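Local coordinates for protein endoglucanase E-5 (Thermobifida fusca, PDB 2CKS) that catalyses the endohydrolysis of beta-1,4-glucosidic linkages in cellulose, lichenin and cereal beta-D-glucans, the chain described being its glycoside hydrolase family 5 catalytic domain, at residues A[110-115]-A[152-157]; A[132-137]-A[157-162]; A[80-85]-A[116-121]. All blocks are in the same frame, centred on the assembly; numbering follows the deposited sequence. Where two conformers were deposited one is given.

Contact 1. Residues A[110-115]-A[152-157]; sequences YNLDRA and AEEVIP
L112 reaches across from the first turn of its helix to meet V155 and E154. CG lies anti to the backbone N (chi1 174°), which carries the branched end out to the neighbouring helix. CD1 wedges against V155 CG2 at 3.3 Å, closer than two methyls normally come, the two side chains running antiparallel past one another. The other methyl, CD2, faces the E154 carboxylate, 3.4 Å from E154 OE2, with the E154 chain lying square across L112. Glutamate suits this edge of the contact: its methylene CB lies 4.1 Å from L112 CD1, while the extended chain lays the carboxylate beside CD2 at the partly exposed rim. Compact, beta-branched V155 fits the buried side. At the N-terminal end of the helix, R114 reaches back side-on to the N-cap residue N111: NE and NH2 both donate to the single acceptor N111 OD1, at 3.0 and 2.9 Å, NE in the carbonyl plane on a lone pair and NH2 tilted from it. The contact joins the start of helix 112-126 to helix 145-162, where Y151 also touches L112 and A115; W100 of strand 95-101 lies against A115 from the barrel.

Contact 2. Residues A[132-137]-A[157-162]; sequences VLYEIA and PVIRQR
The ring of Y134 has I159 CG2 over one face and V132 CG1 over the other, with both methyls offset toward the rim; F119 and I122 of helix 112-126 also touch Y134. I159 CG2 makes a CH-pi contact 4.3 Å from the centroid of the Y134 ring, only 14° off the ring normal. At the ring's polar end, OH is hydrogen-bonded to D163, a residue of the bound sodium and zinc site, so the phenol is fixed both by its faces and by its hydroxyl. This is the interior of a beta-alpha-beta unit of the TIM barrel: strand 132-135 leads into helix 145-162, which packs back over the strand before the chain enters strand 168-170. Tyrosine suits the outward-facing strand position because its flat ring packs under the helix while its hydroxyl reaches D163, just after the end of helix 145-162. E135, next along the strand, points away from the helix and pairs with R61 and T230.

I159 is the helix's contribution, and its two branches do separate work. CG2 stands anti to the backbone N and CG1 anti to the carbonyl carbon (chi1 -67°), which sends one branch over the ring and the other toward I136, just past the end of the strand. F119 touches I159 too, and I168 of strand 168-170 touches both I159 and I136. Isoleucine's two branches let I159 touch ring and I136 at once, while I136 offers CG2 in return. At the tip of I159, CD1 lies 4.1 Å from Y134 CB and 3.8 Å from I136 CG2.

Contact 3. Residues A[80-85]-A[116-121]; sequences DRMHQL and KTFFAE
Two neighbouring helices on the outside of the TIM barrel, 75-90 and 112-126, meet here through a histidine-carboxylate hydrogen bond and an apolar pair beneath it, both described for the modelled conformers of H83 and M82. H83 NE2 donates to E121 OE1 at 2.9 Å, with an N-H...O angle of 166°. The acceptor lies in the imidazole plane, but the donor meets OE1 on the anti side, 35° out of the carboxylate plane. E121 has CG anti to its backbone N (chi1 177°) and an extended chain beyond, which carries the carboxylate across to the ring. OE1 also forms a salt bridge with R76, which pairs with D80 as well. Closer to the barrel, unbranched M82 lays its CG methylene against the edge of the F118 ring, 4.2 Å from F118 CE1, over strands 59-65 and 95-101. A glutamine in place of E121 would probably cost R76 one of its two acidic partners and weaken the hold on H83. Since H83 ND1 is also hydrogen-bonded to H126, both ring nitrogens have partners in this conformer; the nearby carboxylate would be expected to favour a proton on NE2.

Overall arrangement
From the N terminus, helix 75-90 opens contact 3, and the chain then passes through strand 95-101. Segment 110-115, which leads into helix 112-126, opens contact 1 before 116-121 closes contact 3, so these two cross. Before contact 1 closes on helix 145-162, strand 132-135 opens contact 2, which closes on 157-162; contacts 1 and 2 therefore cross as well, and they share P157. Contact 3, by contrast, closes before contact 2 opens. Helix 112-126 is thus the middle member of three consecutive barrel helices, and F119 on it touches both V155 and Y134. Together the contacts tie helix 112-126 to the helices before and after it, and helix 145-162 to strand 132-135.

Contact 1. Residues A[110-115]-A[152-157]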
loop_
_atom_site.group_PDB
_atom_site.type_symbol
_atom_site.label_atom_id
_atom_site.label_comp_id
_atom_site.label_asym_id
_atom_site.label_seq_id
_atom_site.Cartn_x
_atom_site.Cartn_y
_atom_site.Cartn_z
ATOM N N TYR A 110 -17.169 -2.349 -9.894
ATOM C CA TYR A 110 -17.719 -1.016 -10.153
ATOM C C TYR A 110 -16.744 -0.119 -10.927
ATOM O O TYR A 110 -17.161 0.736 -11.715
ATOM C CB TYR A 110 -18.102 -0.355 -8.828
ATOM C CG TYR A 110 -18.844 0.939 -8.980
ATOM C CD1 TYR A 110 -20.227 0.954 -9.085
ATOM C CD2 TYR A 110 -18.166 2.152 -9.026
ATOM C CE1 TYR A 110 -20.914 2.139 -9.226
ATOM C CE2 TYR A 110 -18.848 3.349 -9.175
ATOM C CZ TYR A 110 -20.222 3.336 -9.271
ATOM O OH TYR A 110 -20.907 4.526 -9.426
ATOM N N ASN A 111 -15.446 -0.314 -10.691
ATOM C CA ASN A 111 -14.406 0.503 -11.297
ATOM C C ASN A 111 -13.512 -0.264 -12.276
ATOM O O ASN A 111 -12.436 0.210 -12.624
ATOM C CB ASN A 111 -13.556 1.124 -10.187
ATOM C CG ASN A 111 -14.268 2.251 -9.492
ATOM O OD1 ASN A 111 -14.660 3.220 -10.134
ATOM N ND2 ASN A 111 -14.491 2.113 -8.190
ATOM N N LEU A 112 -13.971 -1.423 -12.739
ATOM C CA LEU A 112 -13.153 -2.284 -13.596
ATOM C C LEU A 112 -12.778 -1.636 -14.927
ATOM O O LEU A 112 -11.623 -1.686 -15.333
ATOM C CB LEU A 112 -13.872 -3.612 -13.870
ATOM C CG LEU A 112 -13.152 -4.525 -14.874
ATOM C CD1 LEU A 112 -11.790 -4.927 -14.358
ATOM C CD2 LEU A 112 -13.990 -5.750 -15.179
ATOM N N ASP A 113 -13.753 -1.061 -15.620
ATOM C CA ASP A 113 -13.506 -0.458 -16.931
ATOM C C ASP A 113 -12.464 0.657 -16.819
ATOM O O ASP A 113 -11.521 0.707 -17.612
ATOM C CB ASP A 113 -14.812 0.068 -17.540
ATOM C CG ASP A 113 -14.692 0.396 -19.020
ATOM O OD1 ASP A 113 -14.000 -0.339 -19.754
ATOM O OD2 ASP A 113 -15.279 1.375 -19.536
ATOM N N ARG A 114 -12.611 1.514 -15.804
ATOM C CA ARG A 114 -11.630 2.562 -15.511
ATOM C C ARG A 114 -10.273 1.980 -15.156
ATOM O O ARG A 114 -9.247 2.511 -15.568
ATOM C CB ARG A 114 -12.078 3.421 -14.325
ATOM C CG ARG A 114 -13.007 4.536 -14.678
ATOM C CD ARG A 114 -13.389 5.359 -13.471
ATOM N NE ARG A 114 -14.422 4.678 -12.702
ATOM C CZ ARG A 114 -15.720 4.860 -12.869
ATOM N NH1 ARG A 114 -16.161 5.714 -13.787
ATOM N NH2 ARG A 114 -16.582 4.175 -12.125
ATOM N N ALA A 115 -10.273 0.916 -14.362
ATOM C CA ALA A 115 -9.031 0.306 -13.889
ATOM C C ALA A 115 -8.221 -0.238 -15.057
ATOM O O ALA A 115 -7.002 -0.076 -15.110
ATOM C CB ALA A 115 -9.323 -0.800 -12.888
ATOM N N ALA A 152 -9.695 -9.798 -10.185
ATOM C CA ALA A 152 -8.245 -9.804 -10.309
ATOM C C ALA A 152 -7.848 -10.443 -11.632
ATOM O O ALA A 152 -6.965 -9.966 -12.326
ATOM C CB ALA A 152 -7.599 -10.553 -9.131
ATOM N N GLU A 153 -8.558 -11.497 -12.007
ATOM C CA GLU A 153 -8.244 -12.238 -13.222
ATOM C C GLU A 153 -8.658 -11.481 -14.498
ATOM O O GLU A 153 -8.197 -11.811 -15.592
ATOM C CB GLU A 153 -8.840 -13.650 -13.120
ATOM C CG GLU A 153 -8.092 -14.460 -12.062
ATOM C CD GLU A 153 -8.701 -15.798 -11.703
ATOM O OE1 GLU A 153 -8.045 -16.525 -10.920
ATOM O OE2 GLU A 153 -9.801 -16.139 -12.190
ATOM N N GLU A 154 -9.497 -10.456 -14.352
ATOM C CA GLU A 154 -9.824 -9.527 -15.443
ATOM C C GLU A 154 -8.769 -8.419 -15.613
ATOM O O GLU A 154 -8.474 -8.009 -16.729
ATOM C CB GLU A 154 -11.220 -8.902 -15.229
ATOM C CG GLU A 154 -12.364 -9.906 -15.306
ATOM C CD GLU A 154 -13.722 -9.343 -14.916
ATOM O OE1 GLU A 154 -14.000 -9.158 -13.720
ATOM O OE2 GLU A 154 -14.522 -9.090 -15.813
ATOM N N VAL A 155 -8.195 -7.934 -14.511
ATOM C CA VAL A 155 -7.260 -6.806 -14.562
ATOM C C VAL A 155 -5.821 -7.261 -14.776
ATOM O O VAL A 155 -5.070 -6.613 -15.494
ATOM C CB VAL A 155 -7.339 -5.953 -13.271
ATOM C CG1 VAL A 155 -6.329 -4.810 -13.295
ATOM C CG2 VAL A 155 -8.732 -5.407 -13.106
ATOM N N ILE A 156 -5.440 -8.368 -14.153
ATOM C CA ILE A 156 -4.055 -8.839 -14.207
ATOM C C ILE A 156 -3.530 -8.975 -15.642
ATOM O O ILE A 156 -2.439 -8.499 -15.921
ATOM C CB ILE A 156 -3.856 -10.134 -13.358
ATOM C CG1 ILE A 156 -3.874 -9.773 -11.872
ATOM C CG2 ILE A 156 -2.529 -10.835 -13.687
ATOM C CD1 ILE A 156 -4.076 -10.948 -10.964
ATOM N N PRO A 157 -4.267 -9.612 -16.552
ATOM C CA PRO A 157 -3.789 -9.740 -17.936
ATOM C C PRO A 157 -3.584 -8.414 -18.662
ATOM O O PRO A 157 -2.724 -8.350 -19.532
ATOM C CB PRO A 157 -4.893 -10.553 -18.626
ATOM C CG PRO A 157 -5.661 -11.160 -17.571
ATOM C CD PRO A 157 -5.543 -10.317 -16.356
#

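Contact 2. Residues A[132-137]-A[157-162]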
loop_
_atom_site.group_PDB
_atom_site.type_symbol
_atom_site.label_atom_id
_atom_site.label_comp_id
_atom_site.label_asym_id
_atom_site.label_seq_id
_atom_site.Cartn_x
_atom_site.Cartn_y
_atom_site.Cartn_z
ATOM N N VAL A 132 8.227 -0.697 -9.506
ATOM C CA VAL A 132 6.808 -0.373 -9.431
ATOM C C VAL A 132 6.006 -1.659 -9.207
ATOM O O VAL A 132 6.194 -2.650 -9.919
ATOM C CB VAL A 132 6.345 0.319 -10.723
ATOM C CG1 VAL A 132 4.886 0.717 -10.631
ATOM C CG2 VAL A 132 7.211 1.554 -11.013
ATOM N N LEU A 133 5.148 -1.632 -8.187
ATOM C CA LEU A 133 4.203 -2.696 -7.860
ATOM C C LEU A 133 2.793 -2.121 -8.054
ATOM O O LEU A 133 2.557 -0.937 -7.830
ATOM C CB LEU A 133 4.369 -3.142 -6.408
ATOM C CG LEU A 133 5.706 -3.762 -5.994
ATOM C CD1 LEU A 133 6.757 -2.700 -5.725
ATOM C CD2 LEU A 133 5.523 -4.650 -4.763
ATOM N N TYR A 134 1.859 -2.961 -8.475
ATOM C CA TYR A 134 0.505 -2.527 -8.825
ATOM C C TYR A 134 -0.502 -3.078 -7.839
ATOM O O TYR A 134 -0.620 -4.287 -7.700
ATOM C CB TYR A 134 0.150 -3.023 -10.230
ATOM C CG TYR A 134 1.059 -2.483 -11.297
ATOM C CD1 TYR A 134 0.745 -1.324 -11.959
ATOM C CD2 TYR A 134 2.247 -3.116 -11.621
ATOM C CE1 TYR A 134 1.570 -0.814 -12.934
ATOM C CE2 TYR A 134 3.081 -2.600 -12.599
ATOM C CZ TYR A 134 2.733 -1.452 -13.249
ATOM O OH TYR A 134 3.562 -0.931 -14.217
ATOM N N GLU A 135 -1.223 -2.202 -7.155
ATOM C CA GLU A 135 -2.240 -2.602 -6.187
ATOM C C GLU A 135 -3.603 -2.343 -6.825
ATOM O O GLU A 135 -4.041 -1.206 -6.921
ATOM C CB GLU A 135 -2.077 -1.819 -4.883
ATOM C CG GLU A 135 -3.102 -2.176 -3.809
ATOM C CD GLU A 135 -2.826 -1.521 -2.469
ATOM O OE1 GLU A 135 -3.522 -1.874 -1.492
ATOM O OE2 GLU A 135 -1.911 -0.667 -2.383
ATOM N N ILE A 136 -4.273 -3.406 -7.252
ATOM C CA ILE A 136 -5.403 -3.273 -8.185
ATOM C C ILE A 136 -6.782 -3.023 -7.552
ATOM O O ILE A 136 -7.728 -2.694 -8.264
ATOM C CB ILE A 136 -5.466 -4.480 -9.141
ATOM C CG1 ILE A 136 -5.634 -5.786 -8.358
ATOM C CG2 ILE A 136 -4.229 -4.500 -10.035
ATOM C CD1 ILE A 136 -5.999 -6.968 -9.223
ATOM N N ALA A 137 -6.886 -3.140 -6.229
ATOM C CA ALA A 137 -8.143 -2.894 -5.520
ATOM C C ALA A 137 -7.903 -2.762 -4.017
ATOM O O ALA A 137 -7.965 -3.745 -3.283
ATOM C CB ALA A 137 -9.134 -4.027 -5.799
ATOM N N PRO A 157 -4.267 -9.612 -16.552
ATOM C CA PRO A 157 -3.789 -9.740 -17.936
ATOM C C PRO A 157 -3.584 -8.414 -18.662
ATOM O O PRO A 157 -2.724 -8.350 -19.532
ATOM C CB PRO A 157 -4.893 -10.553 -18.626
ATOM C CG PRO A 157 -5.661 -11.160 -17.571
ATOM C CD PRO A 157 -5.543 -10.317 -16.356
ATOM N N VAL A 158 -4.352 -7.384 -18.321
ATOM C CA VAL A 158 -4.167 -6.066 -18.917
ATOM C C VAL A 158 -2.789 -5.525 -18.538
ATOM O O VAL A 158 -2.060 -5.014 -19.374
ATOM C CB VAL A 158 -5.271 -5.082 -18.471
ATOM C CG1 VAL A 158 -4.972 -3.678 -18.964
ATOM C CG2 VAL A 158 -6.629 -5.563 -18.964
ATOM N N ILE A 159 -2.424 -5.662 -17.270
ATOM C CA ILE A 159 -1.097 -5.251 -16.812
ATOM C C ILE A 159 0.013 -6.127 -17.393
ATOM O O ILE A 159 1.010 -5.610 -17.895
ATOM C CB ILE A 159 -1.042 -5.262 -15.266
ATOM C CG1 ILE A 159 -1.957 -4.169 -14.710
ATOM C CG2 ILE A 159 0.375 -5.063 -14.766
ATOM C CD1 ILE A 159 -2.256 -4.299 -13.258
ATOM N N ARG A 160 -0.177 -7.445 -17.338
ATOM C CA ARG A 160 0.872 -8.401 -17.677
ATOM C C ARG A 160 1.171 -8.411 -19.172
ATOM O O ARG A 160 2.275 -8.751 -19.591
ATOM C CB ARG A 160 0.495 -9.803 -17.187
ATOM C CG ARG A 160 0.512 -9.950 -15.657
ATOM C CD ARG A 160 1.903 -10.131 -15.126
ATOM N NE ARG A 160 2.074 -9.883 -13.694
ATOM C CZ ARG A 160 1.890 -10.779 -12.735
ATOM N NH1 ARG A 160 1.453 -12.005 -12.999
ATOM N NH2 ARG A 160 2.131 -10.436 -11.482
ATOM N N GLN A 161 0.194 -8.005 -19.973
ATOM C CA GLN A 161 0.380 -7.871 -21.410
ATOM C C GLN A 161 1.438 -6.818 -21.718
ATOM O O GLN A 161 2.178 -6.934 -22.694
ATOM C CB GLN A 161 -0.947 -7.488 -22.067
ATOM C CG GLN A 161 -0.864 -7.187 -23.559
ATOM C CD GLN A 161 -2.208 -6.856 -24.142
ATOM O OE1 GLN A 161 -3.225 -7.423 -23.735
ATOM N NE2 GLN A 161 -2.229 -5.933 -25.097
ATOM N N ARG A 162 1.486 -5.790 -20.883
ATOM C CA ARG A 162 2.359 -4.640 -21.088
ATOM C C ARG A 162 3.613 -4.652 -20.217
ATOM O O ARG A 162 4.656 -4.110 -20.589
ATOM C CB ARG A 162 1.559 -3.377 -20.795
ATOM C CG ARG A 162 0.462 -3.155 -21.785
ATOM C CD ARG A 162 -0.696 -2.343 -21.283
ATOM N NE ARG A 162 -1.619 -2.113 -22.386
ATOM C CZ ARG A 162 -2.656 -2.885 -22.702
ATOM N NH1 ARG A 162 -2.963 -3.966 -21.999
ATOM N NH2 ARG A 162 -3.402 -2.567 -23.754
#

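Contact 3. Residues A[80-85]-A[116-121]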
loop_
_atom_site.group_PDB
_atom_site.type_symbol
_atom_site.label_atom_id
_atom_site.label_comp_id
_atom_site.label_asym_id
_atom_site.label_seq_id
_atom_site.Cartn_x
_atom_site.Cartn_y
_atom_site.Cartn_z
ATOM N N ASP A 80 -1.873 11.846 -15.091
ATOM C CA ASP A 80 -0.641 12.590 -15.313
ATOM C C ASP A 80 0.084 12.847 -13.997
ATOM O O ASP A 80 1.303 12.769 -13.934
ATOM C CB ASP A 80 -0.906 13.907 -16.046
ATOM C CG ASP A 80 -1.152 13.711 -17.529
ATOM O OD1 ASP A 80 -0.732 12.669 -18.086
ATOM O OD2 ASP A 80 -1.758 14.559 -18.217
ATOM N N ARG A 81 -0.661 13.125 -12.933
ATOM C CA ARG A 81 -0.029 13.316 -11.634
ATOM C C ARG A 81 0.588 12.011 -11.108
ATOM O O ARG A 81 1.655 12.025 -10.484
ATOM C CB ARG A 81 -1.019 13.904 -10.643
ATOM C CG ARG A 81 -0.488 14.089 -9.238
ATOM C CD ARG A 81 0.785 14.927 -9.148
ATOM N NE ARG A 81 0.989 15.355 -7.771
ATOM C CZ ARG A 81 2.134 15.781 -7.262
ATOM N NH1 ARG A 81 3.240 15.840 -7.991
ATOM N NH2 ARG A 81 2.172 16.145 -5.989
ATOM N N MET A 82 -0.081 10.894 -11.357
ATOM C CA MET A 82 0.447 9.603 -10.947
ATOM C C MET A 82 1.753 9.295 -11.682
ATOM O O MET A 82 2.709 8.851 -11.065
ATOM C CB MET A 82 -0.588 8.499 -11.147
ATOM C CG MET A 82 -1.755 8.568 -10.161
ATOM S SD MET A 82 -1.327 8.293 -8.430
ATOM C CE MET A 82 -1.223 6.513 -8.395
ATOM N N HIS A 83 1.814 9.563 -12.985
ATOM C CA HIS A 83 3.060 9.409 -13.729
ATOM C C HIS A 83 4.160 10.248 -13.088
ATOM O O HIS A 83 5.281 9.790 -12.916
ATOM C CB HIS A 83 2.900 9.889 -15.167
ATOM C CG HIS A 83 2.112 8.977 -16.055
ATOM N ND1 HIS A 83 2.321 7.612 -16.124
ATOM C CD2 HIS A 83 1.148 9.255 -16.963
ATOM C CE1 HIS A 83 1.506 7.093 -17.026
ATOM N NE2 HIS A 83 0.784 8.070 -17.549
ATOM N N GLN A 84 3.840 11.501 -12.769
ATOM C CA GLN A 84 4.807 12.397 -12.166
ATOM C C GLN A 84 5.294 11.861 -10.827
ATOM O O GLN A 84 6.484 11.879 -10.557
ATOM C CB GLN A 84 4.194 13.779 -11.991
ATOM C CG GLN A 84 5.152 14.831 -11.515
ATOM C CD GLN A 84 4.488 16.182 -11.514
ATOM O OE1 GLN A 84 3.460 16.367 -10.862
ATOM N NE2 GLN A 84 5.031 17.116 -12.287
ATOM N N LEU A 85 4.377 11.351 -10.005
ATOM C CA LEU A 85 4.754 10.852 -8.690
ATOM C C LEU A 85 5.560 9.555 -8.788
ATOM O O LEU A 85 6.459 9.326 -8.002
ATOM C CB LEU A 85 3.523 10.660 -7.810
ATOM C CG LEU A 85 2.852 11.955 -7.319
ATOM C CD1 LEU A 85 1.455 11.634 -6.790
ATOM C CD2 LEU A 85 3.689 12.638 -6.263
ATOM N N LYS A 116 -8.902 -0.851 -16.016
ATOM C CA LYS A 116 -8.220 -1.382 -17.188
ATOM C C LYS A 116 -7.584 -0.247 -17.980
ATOM O O LYS A 116 -6.463 -0.370 -18.436
ATOM C CB LYS A 116 -9.180 -2.159 -18.089
ATOM C CG LYS A 116 -9.655 -3.468 -17.528
ATOM C CD LYS A 116 -10.499 -4.196 -18.573
ATOM C CE LYS A 116 -10.938 -5.559 -18.109
ATOM N NZ LYS A 116 -11.731 -6.237 -19.183
ATOM N N THR A 117 -8.299 0.860 -18.142
ATOM C CA THR A 117 -7.769 2.009 -18.866
ATOM C C THR A 117 -6.555 2.608 -18.162
ATOM O O THR A 117 -5.527 2.862 -18.781
ATOM C CB THR A 117 -8.862 3.054 -19.031
ATOM O OG1 THR A 117 -9.884 2.508 -19.869
ATOM C CG2 THR A 117 -8.368 4.292 -19.782
ATOM N N PHE A 118 -6.678 2.811 -16.860
ATOM C CA PHE A 118 -5.615 3.428 -16.078
ATOM C C PHE A 118 -4.384 2.522 -16.034
ATOM O O PHE A 118 -3.287 2.964 -16.331
ATOM C CB PHE A 118 -6.109 3.745 -14.662
ATOM C CG PHE A 118 -5.019 4.177 -13.708
ATOM C CD1 PHE A 118 -4.496 5.459 -13.749
ATOM C CD2 PHE A 118 -4.534 3.298 -12.745
ATOM C CE1 PHE A 118 -3.495 5.836 -12.861
ATOM C CE2 PHE A 118 -3.551 3.680 -11.865
ATOM C CZ PHE A 118 -3.037 4.928 -11.915
ATOM N N PHE A 119 -4.575 1.261 -15.664
ATOM C CA PHE A 119 -3.445 0.342 -15.525
ATOM C C PHE A 119 -2.774 0.033 -16.864
ATOM O O PHE A 119 -1.568 -0.134 -16.909
ATOM C CB PHE A 119 -3.847 -0.931 -14.772
ATOM C CG PHE A 119 -3.898 -0.753 -13.276
ATOM C CD1 PHE A 119 -2.742 -0.466 -12.566
ATOM C CD2 PHE A 119 -5.090 -0.868 -12.578
ATOM C CE1 PHE A 119 -2.780 -0.286 -11.199
ATOM C CE2 PHE A 119 -5.128 -0.703 -11.206
ATOM C CZ PHE A 119 -3.973 -0.415 -10.519
ATOM N N ALA A 120 -3.531 0.005 -17.953
ATOM C CA ALA A 120 -2.920 -0.159 -19.270
ATOM C C ALA A 120 -1.953 0.986 -19.539
ATOM O O ALA A 120 -0.844 0.770 -20.006
ATOM C CB ALA A 120 -3.970 -0.214 -20.350
ATOM N N GLU A 121 -2.370 2.213 -19.235
ATOM C CA GLU A 121 -1.507 3.367 -19.458
ATOM C C GLU A 121 -0.271 3.339 -18.547
ATOM O O GLU A 121 0.856 3.577 -18.997
ATOM C CB GLU A 121 -2.262 4.681 -19.274
ATOM C CG GLU A 121 -1.320 5.864 -19.435
ATOM C CD GLU A 121 -1.986 7.202 -19.652
ATOM O OE1 GLU A 121 -1.237 8.210 -19.594
ATOM O OE2 GLU A 121 -3.217 7.259 -19.872
#